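Local coordinates for protein 6-phospho-alpha-glucosidase (Merdibacter massiliensis, PDB 6VC6) that probably hydrolyses 6-phospho-alpha-glucosides, as a family 4 glycosidase that binds NAD and a manganese ion, at residues Pro148-Phe160 and Ser389-His401. Numbering follows the deposited sequence.
Sequences PAAIVAEALRREF and SSEKLLVDAYYEH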
loop_
_atom_site.group_PDB
_atom_site.type_symbol
_atom_site.label_atom_id
_atom_site.label_comp_id
_atom_site.label_asym_id
_atom_site.label_seq_id
_atom_site.Cartn_x
_atom_site.Cartn_y
_atom_site.Cartn_z
ATOM N N PRO A 148 2.781 6.319 -1.581
ATOM C CA PRO A 148 1.477 5.891 -2.091
ATOM C C PRO A 148 1.624 5.063 -3.352
ATOM O O PRO A 148 2.230 5.510 -4.303
ATOM C CB PRO A 148 0.767 7.193 -2.422
ATOM C CG PRO A 148 1.665 8.282 -2.007
ATOM C CD PRO A 148 3.020 7.746 -1.764
ATOM N N ALA A 149 1.063 3.868 -3.340
ATOM C CA ALA A 149 1.343 2.868 -4.347
ATOM C C ALA A 149 1.002 3.310 -5.763
ATOM O O ALA A 149 1.730 3.012 -6.688
ATOM C CB ALA A 149 0.647 1.564 -4.008
ATOM N N ALA A 150 -0.108 4.005 -5.935
ATOM C CA ALA A 150 -0.507 4.442 -7.268
ATOM C C ALA A 150 0.502 5.403 -7.879
ATOM O O ALA A 150 0.812 5.318 -9.054
ATOM C CB ALA A 150 -1.883 5.077 -7.235
ATOM N N ILE A 151 1.014 6.317 -7.070
ATOM C CA ILE A 151 1.976 7.295 -7.571
ATOM C C ILE A 151 3.339 6.646 -7.778
ATOM O O ILE A 151 4.035 6.933 -8.760
ATOM C CB ILE A 151 2.057 8.499 -6.615
ATOM C CG1 ILE A 151 0.714 9.231 -6.571
ATOM C CG2 ILE A 151 3.172 9.448 -7.033
ATOM C CD1 ILE A 151 0.566 10.166 -5.395
ATOM N N VAL A 152 3.739 5.757 -6.865
ATOM C CA VAL A 152 5.038 5.100 -6.984
ATOM C C VAL A 152 5.084 4.228 -8.233
ATOM O O VAL A 152 6.079 4.224 -8.969
ATOM C CB VAL A 152 5.347 4.286 -5.713
ATOM C CG1 VAL A 152 6.586 3.429 -5.916
ATOM C CG2 VAL A 152 5.530 5.213 -4.522
ATOM N N ALA A 153 4.007 3.483 -8.497
ATOM C CA ALA A 153 3.980 2.612 -9.669
ATOM C C ALA A 153 4.083 3.413 -10.960
ATOM O O ALA A 153 4.736 2.982 -11.918
ATOM C CB ALA A 153 2.708 1.763 -9.664
ATOM N N GLU A 154 3.443 4.585 -11.005
ATOM C CA GLU A 154 3.515 5.416 -12.201
ATOM C C GLU A 154 4.923 5.957 -12.415
ATOM O O GLU A 154 5.419 5.983 -13.548
ATOM C CB GLU A 154 2.502 6.558 -12.104
ATOM C CG GLU A 154 2.706 7.673 -13.120
ATOM C CD GLU A 154 2.425 7.238 -14.548
ATOM O OE1 GLU A 154 1.786 6.183 -14.742
ATOM O OE2 GLU A 154 2.843 7.959 -15.479
ATOM N N ALA A 155 5.587 6.385 -11.339
ATOM C CA ALA A 155 6.952 6.888 -11.468
ATOM C C ALA A 155 7.923 5.770 -11.829
ATOM O O ALA A 155 8.852 5.980 -12.618
ATOM C CB ALA A 155 7.383 7.577 -10.175
ATOM N N LEU A 156 7.725 4.576 -11.264
ATOM C CA LEU A 156 8.604 3.456 -11.583
ATOM C C LEU A 156 8.367 2.940 -12.997
ATOM O O LEU A 156 9.278 2.370 -13.607
ATOM C CB LEU A 156 8.413 2.331 -10.565
ATOM C CG LEU A 156 8.852 2.650 -9.134
ATOM C CD1 LEU A 156 8.772 1.412 -8.252
ATOM C CD2 LEU A 156 10.256 3.239 -9.113
ATOM N N ARG A 157 7.156 3.127 -13.528
ATOM C CA ARG A 157 6.892 2.758 -14.915
ATOM C C ARG A 157 7.754 3.573 -15.872
ATOM O O ARG A 157 8.252 3.047 -16.874
ATOM C CB ARG A 157 5.408 2.949 -15.232
ATOM C CG ARG A 157 5.042 2.706 -16.688
ATOM C CD ARG A 157 3.623 3.165 -16.991
ATOM N NE ARG A 157 3.503 4.621 -17.017
ATOM C CZ ARG A 157 3.837 5.380 -18.056
ATOM N NH1 ARG A 157 4.318 4.824 -19.160
ATOM N NH2 ARG A 157 3.692 6.697 -17.994
ATOM N N ARG A 158 7.949 4.858 -15.572
ATOM C CA ARG A 158 8.757 5.711 -16.435
ATOM C C ARG A 158 10.248 5.488 -16.214
ATOM O O ARG A 158 11.023 5.463 -17.177
ATOM C CB ARG A 158 8.407 7.181 -16.198
ATOM C CG ARG A 158 6.938 7.523 -16.389
ATOM C CD ARG A 158 6.753 9.028 -16.493
ATOM N NE ARG A 158 5.360 9.431 -16.330
ATOM C CZ ARG A 158 4.944 10.693 -16.364
ATOM N NH1 ARG A 158 5.816 11.675 -16.551
ATOM N NH2 ARG A 158 3.657 10.975 -16.205
ATOM N N GLU A 159 10.668 5.328 -14.957
ATOM C CA GLU A 159 12.094 5.228 -14.662
ATOM C C GLU A 159 12.665 3.887 -15.108
ATOM O O GLU A 159 13.805 3.820 -15.581
ATOM C CB GLU A 159 12.339 5.444 -13.170
ATOM C CG GLU A 159 13.810 5.489 -12.784
ATOM C CD GLU A 159 14.493 6.766 -13.234
ATOM O OE1 GLU A 159 13.834 7.826 -13.239
ATOM O OE2 GLU A 159 15.692 6.708 -13.581
ATOM N N PHE A 160 11.894 2.811 -14.966
ATOM C CA PHE A 160 12.345 1.460 -15.298
ATOM C C PHE A 160 11.355 0.823 -16.264
ATOM O O PHE A 160 10.598 -0.083 -15.897
ATOM C CB PHE A 160 12.509 0.617 -14.033
ATOM C CG PHE A 160 13.349 1.273 -12.976
ATOM C CD1 PHE A 160 14.733 1.223 -13.041
ATOM C CD2 PHE A 160 12.758 1.946 -11.918
ATOM C CE1 PHE A 160 15.509 1.827 -12.070
ATOM C CE2 PHE A 160 13.529 2.552 -10.945
ATOM C CZ PHE A 160 14.908 2.495 -11.022
ATOM N N SER A 389 -5.242 11.026 -14.121
ATOM C CA SER A 389 -4.652 12.213 -14.728
ATOM C C SER A 389 -3.940 13.061 -13.684
ATOM O O SER A 389 -2.865 13.610 -13.951
ATOM C CB SER A 389 -5.727 13.032 -15.442
ATOM O OG SER A 389 -6.390 12.259 -16.427
ATOM N N SER A 390 -4.524 13.176 -12.489
ATOM C CA SER A 390 -3.875 13.922 -11.415
ATOM C C SER A 390 -2.575 13.252 -10.989
ATOM O O SER A 390 -1.576 13.931 -10.725
ATOM C CB SER A 390 -4.826 14.060 -10.226
ATOM O OG SER A 390 -4.206 14.742 -9.151
ATOM N N GLU A 391 -2.567 11.920 -10.922
ATOM C CA GLU A 391 -1.349 11.207 -10.548
ATOM C C GLU A 391 -0.267 11.363 -11.609
ATOM O O GLU A 391 0.907 11.566 -11.279
ATOM C CB GLU A 391 -1.659 9.729 -10.309
ATOM C CG GLU A 391 -2.705 9.474 -9.236
ATOM C CD GLU A 391 -3.084 8.008 -9.138
ATOM O OE1 GLU A 391 -2.679 7.230 -10.027
ATOM O OE2 GLU A 391 -3.788 7.634 -8.176
ATOM N N LYS A 392 -0.642 11.273 -12.886
ATOM C CA LYS A 392 0.350 11.392 -13.950
ATOM C C LYS A 392 0.887 12.813 -14.063
ATOM O O LYS A 392 2.048 13.006 -14.443
ATOM C CB LYS A 392 -0.249 10.937 -15.280
ATOM C CG LYS A 392 -0.376 9.427 -15.404
ATOM C CD LYS A 392 -1.147 9.033 -16.652
ATOM C CE LYS A 392 -1.100 7.528 -16.871
ATOM N NZ LYS A 392 0.288 7.046 -17.118
ATOM N N LEU A 393 0.067 13.815 -13.740
ATOM C CA LEU A 393 0.564 15.186 -13.714
ATOM C C LEU A 393 1.520 15.411 -12.551
ATOM O O LEU A 393 2.427 16.245 -12.648
ATOM C CB LEU A 393 -0.604 16.170 -13.640
ATOM C CG LEU A 393 -1.439 16.342 -14.911
ATOM C CD1 LEU A 393 -2.787 16.965 -14.584
ATOM C CD2 LEU A 393 -0.692 17.174 -15.941
ATOM N N LEU A 394 1.340 14.678 -11.449
ATOM C CA LEU A 394 2.212 14.855 -10.293
ATOM C C LEU A 394 3.624 14.358 -10.586
ATOM O O LEU A 394 4.605 15.072 -10.347
ATOM C CB LEU A 394 1.631 14.135 -9.077
ATOM C CG LEU A 394 2.427 14.328 -7.786
ATOM C CD1 LEU A 394 2.300 15.760 -7.285
ATOM C CD2 LEU A 394 1.983 13.339 -6.722
ATOM N N VAL A 395 3.749 13.132 -11.100
ATOM C CA VAL A 395 5.069 12.628 -11.452
ATOM C C VAL A 395 5.620 13.343 -12.680
ATOM O O VAL A 395 6.828 13.281 -12.937
ATOM C CB VAL A 395 5.037 11.102 -11.665
ATOM C CG1 VAL A 395 4.246 10.430 -10.553
ATOM C CG2 VAL A 395 4.452 10.769 -13.016
ATOM N N ASP A 396 4.762 14.017 -13.450
ATOM C CA ASP A 396 5.254 14.952 -14.456
ATOM C C ASP A 396 6.049 16.074 -13.804
ATOM O O ASP A 396 7.119 16.457 -14.293
ATOM C CB ASP A 396 4.089 15.529 -15.260
ATOM C CG ASP A 396 3.755 14.705 -16.486
ATOM O OD1 ASP A 396 4.410 13.666 -16.705
ATOM O OD2 ASP A 396 2.834 15.101 -17.231
ATOM N N ALA A 397 5.539 16.611 -12.692
ATOM C CA ALA A 397 6.256 17.655 -11.968
ATOM C C ALA A 397 7.566 17.138 -11.394
ATOM O O ALA A 397 8.538 17.895 -11.292
ATOM C CB ALA A 397 5.375 18.219 -10.854
ATOM N N TYR A 398 7.611 15.861 -11.009
ATOM C CA TYR A 398 8.852 15.286 -10.501
ATOM C C TYR A 398 9.914 15.225 -11.592
ATOM O O TYR A 398 11.075 15.583 -11.364
ATOM C CB TYR A 398 8.590 13.892 -9.929
ATOM C CG TYR A 398 9.843 13.058 -9.779
ATOM C CD1 TYR A 398 10.710 13.261 -8.715
ATOM C CD2 TYR A 398 10.161 12.071 -10.704
ATOM C CE1 TYR A 398 11.859 12.506 -8.573
ATOM C CE2 TYR A 398 11.306 11.311 -10.572
ATOM C CZ TYR A 398 12.151 11.532 -9.504
ATOM O OH TYR A 398 13.293 10.777 -9.366
ATOM N N TYR A 399 9.533 14.774 -12.788
ATOM C CA TYR A 399 10.500 14.606 -13.866
ATOM C C TYR A 399 10.884 15.929 -14.514
ATOM O O TYR A 399 12.030 16.089 -14.949
ATOM C CB TYR A 399 9.945 13.651 -14.925
ATOM C CG TYR A 399 10.164 12.191 -14.607
ATOM C CD1 TYR A 399 11.417 11.610 -14.751
ATOM C CD2 TYR A 399 9.118 11.394 -14.160
ATOM C CE1 TYR A 399 11.622 10.275 -14.459
ATOM C CE2 TYR A 399 9.314 10.058 -13.867
ATOM C CZ TYR A 399 10.567 9.504 -14.018
ATOM O OH TYR A 399 10.765 8.175 -13.727
ATOM N N GLU A 400 9.958 16.881 -14.590
ATOM C CA GLU A 400 10.193 18.139 -15.284
ATOM C C GLU A 400 10.599 19.274 -14.355
ATOM O O GLU A 400 10.896 20.370 -14.840
ATOM C CB GLU A 400 8.942 18.547 -16.069
ATOM C CG GLU A 400 8.587 17.604 -17.206
ATOM C CD GLU A 400 7.266 17.955 -17.859
ATOM O OE1 GLU A 400 6.542 17.027 -18.277
ATOM O OE2 GLU A 400 6.950 19.160 -17.952
ATOM N N HIS A 401 10.627 19.038 -13.041
ATOM C CA HIS A 401 10.889 20.094 -12.061
ATOM C C HIS A 401 9.941 21.272 -12.272
ATOM O O HIS A 401 10.345 22.437 -12.253
ATOM C CB HIS A 401 12.348 20.553 -12.113
ATOM C CG HIS A 401 13.337 19.472 -11.805
ATOM N ND1 HIS A 401 13.207 18.629 -10.722
ATOM C CD2 HIS A 401 14.475 19.100 -12.437
ATOM C CE1 HIS A 401 14.222 17.784 -10.701
ATOM N NE2 HIS A 401 15.005 18.048 -11.730
HETATM O O HOH W 1 14.567 10.051 -12.104
#
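V395 lays its CG2 methyl over one face of the R158 guanidinium, 3.2 Å above the plane and toward its rim, while CG1 reaches CG2 of I151 at 3.8 Å. The valine is a knob among I151, E154, A155 and R158, and R158 fits among K392, V395, D396 and Y399, giving knobs-into-holes packing between helices whose short segments cross at -55°. I151 CD1 also meets L394 CD2, 3.7 Å away. Beside this apolar seam lies a five-residue salt-bridge network centred on the buried carboxylate of E154. K392 NZ bonds E154 OE1 at 2.9 Å from above the carboxylate plane; R157 NE comes to the same oxygen from the opposite face. R157 grips side-on, one nitrogen to each oxygen, whereas R158 sends NE and NH2 both to OE2, on its anti side. The bend at chi2 of E154 (68°) carries the carboxylate along the helix toward R157 and R158. Shortening E154 to an alanine is likely to take from R157, R158 and K392 the one carboxylate they share, leaving their positive charges poorly balanced and R158 held mainly at its D396 end. K392 NZ also bonds the carbonyl of D354; D396 OD1 lies at the edge of the R158 guanidinium in a salt bridge, the two planes 66° apart, and D396 OD2 pairs with K405. Farther along, Y399 OH lies 3.1 Å from both A155 O and E159 OE1, either of which could take its proton; E159 OE2 bonds H131. The contact joins the Rossmann-like NAD-binding part to the family 4 C-terminal region, the A150 side chain about 9 Å from the manganese ion. Helix 149-159 rests V152, A153 and L156 on strand 166-169; helix 378-400, backed by helix 403-412, covers another side, and helix 113-136 meets E159 and F160.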